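Local coordinates for glycoside hydrolase, family 11\:clostridium cellulosome enzyme, dockerin type i\:polysaccharide (Clostridium thermocellum, PDB 2C71), which probably removes acetyl groups from xylan, as a metal-dependent family 4 carbohydrate esterase active in plant cell-wall degradation, at residues Phe11-Asp16 and Leu153-Gln158; Ala126-Pro131 and Glu160-Pro165; Met37-Arg42 and Trp66-Met71. One frame throughout, in Å; residues are numbered along the deposited sequence.

Overall arrangement
Strand 6-12 carries the start of segment 11-16, which pairs with residues 153-158 in contact 1 and closes the longest of the three loops. Contact 3 falls wholly within that span: the turn after strand 35-38, a strand next to 6-12 in the same parallel sheet, meets the loop after strand 60-63. Contact 2 crosses contact 1 along the chain, since residues 126-131 come before the 153-158 segment and residues 160-165 after it; it joins the loop before helix 135-145 to the start of helix 164-177. Contacts 2 and 3 do not touch. Each meets contact 1, among others through His155 and through Asp13 respectively.

Contact 1: residues Phe11-Asp16 and Leu153-Gln158; sequences FDDGPD and LLHDVQ. With MG (magnesium ion), chain B.
Strands 6-12 and 151-155 run parallel in the central sheet and bring Asp12 and His155 together beside the magnesium site. Asp12 N donates to Leu154 O at 2.9 Å, and Asp156 N donates to Asp12 O at 3.1 Å. On one face of the sheet Phe11 and Leu154 lie side by side and point the same way, with Phe11 CD1 3.9 Å from Leu154 CB; the edge of the Phe11 ring looks at Asp156 N. The other face carries Asp12 and His155. The sequences FDDGP and LLHD correspond to two active-site motifs of the NodB family; the first supplies the metal ligand Asp13, the second His155.

Asp13, next along the chain, binds magnesium through OD1 at 2.1 Å. Four waters and His64 complete six ligands. Asp13 CG lies anti to its own carbonyl carbon (chi1 -77°), which sets CG at the edge of the His155 ring, in its plane; carboxylate and ring planes are 72° apart. Its second oxygen, OD2, accepts a hydrogen bond from metal-bound water 3 at 2.6 Å, a bond that limits rotation of the group. Metal-bound water 2 donates to Asp12 OD2 and lies 2.8 Å from His155 NE2. Arg102 salt-bridges Asp12 OD1, and Asp128 OD1 bonds His155 ND1.

Further along, water 1 accepts from Gly14 N at 2.9 Å and sits within hydrogen-bonding distance of Phe11 O and Asp156 OD1, while Asp156 OD2 bonds to Thr20. Val157 packs tightly here, its CG2 only 3.5 Å from Gly14 CA, and the same methyl touches Asp16 CB. After the cis peptide before Pro15, Asp16 caps helix 17-30 through OD1 and salt-bridges Arg42 through OD2.

Contact 2: residues Ala126-Pro131 and Glu160-Pro165; sequences ANDWIP and EPHPTP
Two irregular backbone runs draw together at Pro131 and Pro161, whose CA atoms are 5.1 Å apart, and stand wider at Asp128 and Thr164, 6.7 Å between CA atoms. At the wider end one hydrogen bond does the joining: Thr164 OG1 donates to Asp128 OD2 at 2.7 Å, and Asp128 OD2 receives it on its anti lone pair, turned away from OD1. In Asp128, chi1 85° puts CG between the backbone N and carbonyl carbon; from there OD2 reaches across to the threonine hydroxyl. Through its other oxygen Asp128 backs His155, which meets a metal-bound water; the Asp128 side chain is about 9 Å from the metal.

His162 fills the middle. Its ring edge faces the Asp128 carbonyl, with CE1 3.0 Å from Asp128 O, and one face of the ring is covered by Thr164 CB near the rim. NE2 bonds to His155 O, which fixes the ring against the strand end. At the narrow end Pro131 CB comes 3.3 Å from Pro161 O, just after the cis peptide that precedes Pro161; Pro131 was modelled in two conformers, so this packing is less certain.

Around the contact, Arg138 of helix 135-145 bonds Thr164 OG1 at the first turn of helix 164-177, Asp128 rests on Leu154 of strand 151-155, and Glu160 salt-bridges Arg22 of helix 17-30.

Contact 3: residues Met37-Arg42 and Trp66-Met71; sequences MVVGQR and WSYSGM
One face of the Trp66 indole is covered by Gly40 and Gln41: Gln41 N stands 3.8 Å above the ring plane over its centre, and Gln41 CG makes a CH-pi contact 3.7 Å from the centroid of the five-membered ring. Water 6 lies at the indole edge, in plane, and accepts from Trp66 NE1. Val39 CG1 sits over a face of the Tyr68 ring, 4.1 Å from its centroid, and Arg42 NE approaches that ring's edge. In this NodB-homology domain the contact joins the 3-10 turn after strand 35-38 to the loop that follows the metal ligand His64.

Gln41 N also donates to Trp66 O at 2.9 Å, pinning the turn to the loop. Ser67 OG donates to Gln41 OE1 at 2.7 Å, from 44° above the carbonyl plane; Gln41 was modelled in two conformers, so this bond and the CG contact with Trp66 hold for the conformer described. The Arg42 chain, extended from CG to NE, reaches Tyr68 with its guanidinium 87° from the phenol ring. Tyr68 OH accepts from Arg42 NE at 2.9 Å, bent to 130° at the hydrogen, and also bonds to Asp13 O.

Contact 1: residues Phe11-Asp16 and Leu153-Gln158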
loop_
_atom_site.group_PDB
_atom_site.type_symbol
_atom_site.label_atom_id
_atom_site.label_comp_id
_atom_site.label_asym_id
_atom_site.label_seq_id
_atom_site.Cartn_x
_atom_site.Cartn_y
_atom_site.Cartn_z
ATOM N N PHE A 11 1.457 1.738 -1.799
ATOM C CA PHE A 11 2.660 1.204 -2.433
ATOM C C PHE A 11 2.982 -0.161 -1.864
ATOM O O PHE A 11 3.170 -0.307 -0.664
ATOM C CB PHE A 11 3.847 2.120 -2.169
ATOM C CG PHE A 11 3.692 3.483 -2.770
ATOM C CD1 PHE A 11 4.010 3.695 -4.112
ATOM C CD2 PHE A 11 3.223 4.566 -2.022
ATOM C CE1 PHE A 11 3.817 4.945 -4.702
ATOM C CE2 PHE A 11 3.042 5.801 -2.613
ATOM C CZ PHE A 11 3.330 5.968 -3.935
ATOM N N ASP A 12 3.075 -1.161 -2.736
ATOM C CA ASP A 12 3.407 -2.521 -2.318
ATOM C C ASP A 12 4.905 -2.814 -2.422
ATOM O O ASP A 12 5.623 -2.158 -3.180
ATOM C CB ASP A 12 2.617 -3.542 -3.139
ATOM C CG ASP A 12 1.166 -3.635 -2.713
ATOM O OD1 ASP A 12 0.809 -3.039 -1.674
ATOM O OD2 ASP A 12 0.380 -4.304 -3.417
ATOM N N ASP A 13 5.318 -3.913 -1.800
ATOM C CA ASP A 13 6.445 -4.809 -2.126
ATOM C C ASP A 13 7.775 -4.433 -1.476
ATOM O O ASP A 13 8.761 -5.175 -1.617
ATOM C CB ASP A 13 6.696 -5.039 -3.627
ATOM C CG ASP A 13 5.705 -6.013 -4.291
ATOM O OD1 ASP A 13 4.677 -6.406 -3.684
ATOM O OD2 ASP A 13 5.986 -6.372 -5.470
ATOM N N GLY A 14 7.802 -3.307 -0.752
ATOM C CA GLY A 14 8.984 -2.880 -0.041
ATOM C C GLY A 14 8.988 -3.318 1.419
ATOM O O GLY A 14 8.210 -4.179 1.821
ATOM N N PRO A 15 9.920 -2.773 2.228
ATOM C CA PRO A 15 10.786 -1.640 1.907
ATOM C C PRO A 15 12.070 -2.020 1.208
ATOM O O PRO A 15 12.625 -3.102 1.442
ATOM C CB PRO A 15 11.140 -1.125 3.334
ATOM C CG PRO A 15 11.142 -2.372 4.172
ATOM C CD PRO A 15 9.967 -3.142 3.672
ATOM N N ASP A 16 12.580 -1.088 0.428
ATOM C CA ASP A 16 13.928 -1.166 -0.150
ATOM C C ASP A 16 14.599 0.160 0.104
ATOM O O ASP A 16 14.055 1.205 -0.256
ATOM C CB ASP A 16 13.807 -1.458 -1.645
ATOM C CG ASP A 16 15.138 -1.612 -2.352
ATOM O OD1 ASP A 16 15.808 -0.617 -2.641
ATOM O OD2 ASP A 16 15.503 -2.769 -2.606
ATOM N N LEU A 153 -3.305 1.416 -6.215
ATOM C CA LEU A 153 -2.315 0.359 -5.975
ATOM C C LEU A 153 -1.127 0.596 -6.928
ATOM O O LEU A 153 -1.233 0.377 -8.145
ATOM C CB LEU A 153 -2.925 -0.997 -6.164
ATOM C CG LEU A 153 -2.065 -2.210 -5.749
ATOM C CD1 LEU A 153 -2.939 -3.464 -5.791
ATOM C CD2 LEU A 153 -0.802 -2.420 -6.552
ATOM N N LEU A 154 -0.004 1.075 -6.380
ATOM C CA LEU A 154 1.279 1.171 -7.040
ATOM C C LEU A 154 2.292 0.307 -6.296
ATOM O O LEU A 154 2.009 -0.245 -5.245
ATOM C CB LEU A 154 1.736 2.649 -7.119
ATOM C CG LEU A 154 0.866 3.538 -7.986
ATOM C CD1 LEU A 154 1.281 5.012 -7.799
ATOM C CD2 LEU A 154 0.978 3.127 -9.490
ATOM N N HIS A 155 3.495 0.208 -6.863
ATOM C CA HIS A 155 4.600 -0.522 -6.220
ATOM C C HIS A 155 5.727 0.461 -5.967
ATOM O O HIS A 155 6.186 1.154 -6.892
ATOM C CB HIS A 155 5.131 -1.623 -7.157
ATOM C CG HIS A 155 4.122 -2.700 -7.417
ATOM N ND1 HIS A 155 3.052 -2.547 -8.271
ATOM C CD2 HIS A 155 3.990 -3.932 -6.867
ATOM C CE1 HIS A 155 2.310 -3.644 -8.238
ATOM N NE2 HIS A 155 2.854 -4.498 -7.386
ATOM N N ASP A 156 6.251 0.488 -4.739
ATOM C CA ASP A 156 7.513 1.231 -4.534
ATOM C C ASP A 156 8.678 0.417 -5.009
ATOM O O ASP A 156 9.713 0.991 -5.388
ATOM C CB ASP A 156 7.710 1.808 -3.150
ATOM C CG ASP A 156 7.539 0.809 -2.028
ATOM O OD1 ASP A 156 6.588 0.004 -2.065
ATOM O OD2 ASP A 156 8.332 0.952 -1.038
ATOM N N VAL A 157 8.588 -0.914 -4.997
ATOM C CA VAL A 157 9.705 -1.772 -5.298
ATOM C C VAL A 157 9.288 -2.776 -6.385
ATOM O O VAL A 157 8.324 -3.519 -6.217
ATOM C CB VAL A 157 10.152 -2.529 -4.013
ATOM C CG1 VAL A 157 11.395 -3.362 -4.312
ATOM C CG2 VAL A 157 10.479 -1.522 -2.889
ATOM N N GLN A 158 10.039 -2.782 -7.479
ATOM C CA GLN A 158 9.910 -3.722 -8.615
ATOM C C GLN A 158 11.265 -3.747 -9.287
ATOM O O GLN A 158 12.059 -2.824 -9.156
ATOM C CB GLN A 158 8.902 -3.229 -9.647
ATOM C CG GLN A 158 7.448 -3.457 -9.265
ATOM C CD GLN A 158 7.112 -4.888 -9.296
ATOM O OE1 GLN A 158 7.136 -5.534 -10.411
ATOM N NE2 GLN A 158 6.748 -5.441 -8.172
HETATM MG MG MG B . 3.022 -7.576 -4.258
HETATM O O HOH W 1 5.879 -1.365 0.158
HETATM O O HOH W 2 2.037 -6.030 -5.159
HETATM O O HOH W 3 3.959 -7.962 -6.075
HETATM O O HOH W 4 3.751 -9.374 -3.614
HETATM O O HOH W 5 1.228 -8.648 -4.915
#

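Contact 2: residues Ala126-Pro131 and Glu160-Pro165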
loop_
_atom_site.group_PDB
_atom_site.type_symbol
_atom_site.label_atom_id
_atom_site.label_comp_id
_atom_site.label_asym_id
_atom_site.label_seq_id
_atom_site.Cartn_x
_atom_site.Cartn_y
_atom_site.Cartn_z
ATOM N N ALA A 126 -2.138 0.137 -12.202
ATOM C CA ALA A 126 -1.628 1.061 -13.204
ATOM C C ALA A 126 -0.495 0.464 -14.037
ATOM O O ALA A 126 0.322 1.185 -14.596
ATOM C CB ALA A 126 -1.189 2.366 -12.576
ATOM N N ASN A 127 -0.421 -0.874 -14.090
ATOM C CA ASN A 127 0.553 -1.578 -14.910
ATOM C C ASN A 127 1.992 -1.195 -14.545
ATOM O O ASN A 127 2.895 -1.298 -15.373
ATOM C CB ASN A 127 0.261 -1.421 -16.401
ATOM C CG ASN A 127 -1.076 -1.978 -16.800
ATOM O OD1 ASN A 127 -1.728 -1.454 -17.700
ATOM N ND2 ASN A 127 -1.500 -3.037 -16.168
ATOM N N ASP A 128 2.230 -0.837 -13.265
ATOM C CA ASP A 128 3.544 -0.330 -12.888
ATOM C C ASP A 128 4.493 -1.401 -12.425
ATOM O O ASP A 128 5.583 -1.087 -11.937
ATOM C CB ASP A 128 3.441 0.821 -11.880
ATOM C CG ASP A 128 3.320 0.378 -10.443
ATOM O OD1 ASP A 128 2.576 -0.593 -10.207
ATOM O OD2 ASP A 128 3.966 1.030 -9.571
ATOM N N TRP A 129 4.127 -2.658 -12.643
ATOM C CA TRP A 129 5.018 -3.820 -12.515
ATOM C C TRP A 129 5.606 -4.236 -13.861
ATOM O O TRP A 129 6.312 -5.247 -13.932
ATOM C CB TRP A 129 4.299 -4.978 -11.842
ATOM C CG TRP A 129 3.148 -5.492 -12.666
ATOM C CD1 TRP A 129 3.172 -6.511 -13.554
ATOM C CD2 TRP A 129 1.813 -4.979 -12.673
ATOM N NE1 TRP A 129 1.923 -6.654 -14.136
ATOM C CE2 TRP A 129 1.074 -5.732 -13.595
ATOM C CE3 TRP A 129 1.149 -3.989 -11.920
ATOM C CZ2 TRP A 129 -0.303 -5.490 -13.834
ATOM C CZ3 TRP A 129 -0.205 -3.768 -12.153
ATOM C CH2 TRP A 129 -0.880 -4.491 -13.099
ATOM N N ILE A 130 5.281 -3.501 -14.919
ATOM C CA ILE A 130 5.695 -3.829 -16.289
ATOM C C ILE A 130 6.772 -2.819 -16.686
ATOM O O ILE A 130 6.452 -1.631 -16.910
ATOM C CB ILE A 130 4.474 -3.778 -17.235
ATOM C CG1 ILE A 130 3.401 -4.752 -16.719
ATOM C CG2 ILE A 130 4.924 -4.083 -18.661
ATOM C CD1 ILE A 130 2.100 -4.756 -17.568
ATOM N N PRO A 131 8.067 -3.182 -16.609
ATOM C CA PRO A 131 9.138 -2.187 -16.830
ATOM C C PRO A 131 9.142 -1.456 -18.145
ATOM O O PRO A 131 9.764 -0.401 -18.254
ATOM C CB PRO A 131 10.448 -2.984 -16.654
ATOM C CG PRO A 131 10.111 -4.039 -15.729
ATOM C CD PRO A 131 8.633 -4.454 -16.112
ATOM N N GLU A 160 13.859 -3.018 -12.158
ATOM C CA GLU A 160 13.965 -1.806 -12.980
ATOM C C GLU A 160 14.080 -2.103 -14.458
ATOM O O GLU A 160 14.431 -3.222 -14.844
ATOM C CB GLU A 160 15.099 -0.965 -12.480
ATOM C CG GLU A 160 14.790 -0.511 -11.051
ATOM C CD GLU A 160 15.859 0.335 -10.427
ATOM O OE1 GLU A 160 15.868 1.561 -10.653
ATOM O OE2 GLU A 160 16.674 -0.236 -9.679
ATOM N N PRO A 161 13.749 -1.138 -15.318
ATOM C CA PRO A 161 13.253 0.214 -15.022
ATOM C C PRO A 161 11.978 0.250 -14.210
ATOM O O PRO A 161 11.070 -0.527 -14.474
ATOM C CB PRO A 161 13.062 0.863 -16.392
ATOM C CG PRO A 161 13.910 0.098 -17.300
ATOM C CD PRO A 161 13.963 -1.302 -16.762
ATOM N N HIS A 162 11.912 1.181 -13.247
ATOM C CA HIS A 162 10.742 1.299 -12.415
ATOM C C HIS A 162 10.416 2.781 -12.157
ATOM O O HIS A 162 10.619 3.287 -11.042
ATOM C CB HIS A 162 10.911 0.566 -11.081
ATOM C CG HIS A 162 9.620 0.460 -10.341
ATOM N ND1 HIS A 162 8.432 -0.021 -10.888
ATOM C CD2 HIS A 162 9.356 0.739 -9.051
ATOM C CE1 HIS A 162 7.495 -0.000 -9.948
ATOM N NE2 HIS A 162 8.033 0.462 -8.826
ATOM N N PRO A 163 9.878 3.469 -13.168
ATOM C CA PRO A 163 9.660 4.927 -13.047
ATOM C C PRO A 163 8.372 5.298 -12.320
ATOM O O PRO A 163 7.739 6.324 -12.638
ATOM C CB PRO A 163 9.630 5.393 -14.498
ATOM C CG PRO A 163 9.033 4.184 -15.228
ATOM C CD PRO A 163 9.724 3.013 -14.565
ATOM N N THR A 164 7.991 4.554 -11.286
ATOM C CA THR A 164 6.854 4.948 -10.461
ATOM C C THR A 164 7.080 6.267 -9.700
ATOM O O THR A 164 6.181 7.110 -9.676
ATOM C CB THR A 164 6.383 3.782 -9.628
ATOM O OG1 THR A 164 5.771 2.835 -10.525
ATOM C CG2 THR A 164 5.410 4.223 -8.512
ATOM N N PRO A 165 8.279 6.503 -9.141
ATOM C CA PRO A 165 8.482 7.834 -8.500
ATOM C C PRO A 165 8.216 8.968 -9.495
ATOM O O PRO A 165 7.561 9.962 -9.156
ATOM C CB PRO A 165 9.943 7.787 -8.013
ATOM C CG PRO A 165 10.215 6.301 -7.803
ATOM C CD PRO A 165 9.444 5.617 -8.927
#

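Contact 3: residues Met37-Arg42 and Trp66-Met71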
loop_
_atom_site.group_PDB
_atom_site.type_symbol
_atom_site.label_atom_id
_atom_site.label_comp_id
_atom_site.label_asym_id
_atom_site.label_seq_id
_atom_site.Cartn_x
_atom_site.Cartn_y
_atom_site.Cartn_z
ATOM N N MET A 37 2.394 -0.967 1.962
ATOM C CA MET A 37 2.023 -2.359 2.288
ATOM C C MET A 37 3.311 -3.164 2.165
ATOM O O MET A 37 3.803 -3.415 1.053
ATOM C CB MET A 37 0.913 -2.876 1.361
ATOM C CG MET A 37 -0.287 -1.969 1.274
ATOM S SD MET A 37 -1.130 -1.530 2.807
ATOM C CE MET A 37 -2.008 -3.078 3.100
ATOM N N VAL A 38 3.890 -3.481 3.313
ATOM C CA VAL A 38 5.273 -4.004 3.366
ATOM C C VAL A 38 5.308 -5.506 3.521
ATOM O O VAL A 38 4.381 -6.170 4.017
ATOM C CB VAL A 38 6.088 -3.319 4.485
ATOM C CG1 VAL A 38 6.158 -1.812 4.254
ATOM C CG2 VAL A 38 5.585 -3.652 5.854
ATOM N N VAL A 39 6.408 -6.061 3.062
ATOM C CA VAL A 39 6.661 -7.509 3.036
ATOM C C VAL A 39 7.628 -7.832 4.170
ATOM O O VAL A 39 8.737 -7.278 4.273
ATOM C CB VAL A 39 7.214 -7.919 1.654
ATOM C CG1 VAL A 39 7.607 -9.396 1.637
ATOM C CG2 VAL A 39 6.171 -7.624 0.596
ATOM N N GLY A 40 7.204 -8.737 5.060
ATOM C CA GLY A 40 7.934 -8.989 6.287
ATOM C C GLY A 40 9.398 -9.380 6.116
ATOM O O GLY A 40 10.262 -8.927 6.877
ATOM N N GLN A 41 9.694 -10.205 5.123
ATOM C CA GLN A 41 11.096 -10.592 4.753
ATOM C C GLN A 41 12.007 -9.460 4.577
ATOM O O GLN A 41 13.231 -9.638 4.711
ATOM C CB GLN A 41 11.181 -11.439 3.463
ATOM C CG GLN A 41 10.905 -12.892 3.766
ATOM C CD GLN A 41 10.729 -13.774 2.523
ATOM O OE1 GLN A 41 10.375 -13.303 1.459
ATOM N NE2 GLN A 41 11.025 -15.079 2.676
ATOM N N ARG A 42 11.489 -8.315 4.162
ATOM C CA ARG A 42 12.296 -7.137 3.847
ATOM C C ARG A 42 12.467 -6.180 5.018
ATOM O O ARG A 42 13.215 -5.208 4.881
ATOM C CB ARG A 42 11.681 -6.371 2.683
ATOM C CG ARG A 42 12.028 -6.974 1.316
ATOM C CD ARG A 42 11.652 -6.066 0.182
ATOM N NE ARG A 42 12.045 -6.472 -1.155
ATOM C CZ ARG A 42 13.003 -5.888 -1.876
ATOM N NH1 ARG A 42 13.825 -4.965 -1.404
ATOM N NH2 ARG A 42 13.158 -6.258 -3.129
ATOM N N TRP A 66 4.471 -12.077 4.723
ATOM C CA TRP A 66 5.896 -12.282 4.968
ATOM C C TRP A 66 6.718 -12.310 3.677
ATOM O O TRP A 66 7.919 -11.985 3.710
ATOM C CB TRP A 66 6.112 -13.576 5.771
ATOM C CG TRP A 66 7.530 -13.801 6.159
ATOM C CD1 TRP A 66 8.397 -14.699 5.612
ATOM C CD2 TRP A 66 8.252 -13.112 7.173
ATOM N NE1 TRP A 66 9.630 -14.602 6.228
ATOM C CE2 TRP A 66 9.564 -13.627 7.186
ATOM C CE3 TRP A 66 7.916 -12.103 8.071
ATOM C CZ2 TRP A 66 10.545 -13.140 8.072
ATOM C CZ3 TRP A 66 8.888 -11.623 8.934
ATOM C CH2 TRP A 66 10.178 -12.146 8.931
ATOM N N SER A 67 6.102 -12.753 2.576
ATOM C CA SER A 67 6.856 -12.994 1.351
ATOM C C SER A 67 6.006 -12.615 0.136
ATOM O O SER A 67 5.134 -11.724 0.210
ATOM C CB SER A 67 7.391 -14.418 1.322
ATOM O OG SER A 67 8.345 -14.626 0.275
ATOM N N TYR A 68 6.282 -13.281 -0.991
ATOM C CA TYR A 68 5.734 -12.911 -2.291
ATOM C C TYR A 68 4.874 -14.038 -2.898
ATOM O O TYR A 68 4.539 -14.008 -4.085
ATOM C CB TYR A 68 6.865 -12.504 -3.268
ATOM C CG TYR A 68 7.609 -11.273 -2.805
ATOM C CD1 TYR A 68 7.072 -9.988 -3.015
ATOM C CD2 TYR A 68 8.774 -11.352 -2.053
ATOM C CE1 TYR A 68 7.715 -8.827 -2.599
ATOM C CE2 TYR A 68 9.448 -10.136 -1.626
ATOM C CZ TYR A 68 8.836 -8.935 -1.899
ATOM O OH TYR A 68 9.538 -7.813 -1.431
ATOM N N SER A 69 4.471 -14.997 -2.066
ATOM C CA SER A 69 3.670 -16.131 -2.505
ATOM C C SER A 69 2.186 -15.814 -2.347
ATOM O O SER A 69 1.715 -15.307 -1.332
ATOM C CB SER A 69 3.973 -17.356 -1.604
ATOM O OG SER A 69 5.307 -17.798 -1.793
ATOM N N GLY A 70 1.377 -16.218 -3.338
ATOM C CA GLY A 70 -0.068 -16.182 -3.193
ATOM C C GLY A 70 -0.513 -16.985 -1.992
ATOM O O GLY A 70 0.038 -18.069 -1.737
ATOM N N MET A 71 -1.527 -16.500 -1.281
ATOM C CA MET A 71 -1.865 -17.036 0.034
ATOM C C MET A 71 -3.195 -17.794 0.065
ATOM O O MET A 71 -3.575 -18.345 1.098
ATOM C CB MET A 71 -1.869 -15.923 1.082
ATOM C CG MET A 71 -0.526 -15.235 1.261
ATOM S SD MET A 71 -0.537 -14.025 2.598
ATOM C CE MET A 71 -0.625 -15.102 4.027
HETATM O O HOH W 6 12.261 -15.879 5.107
#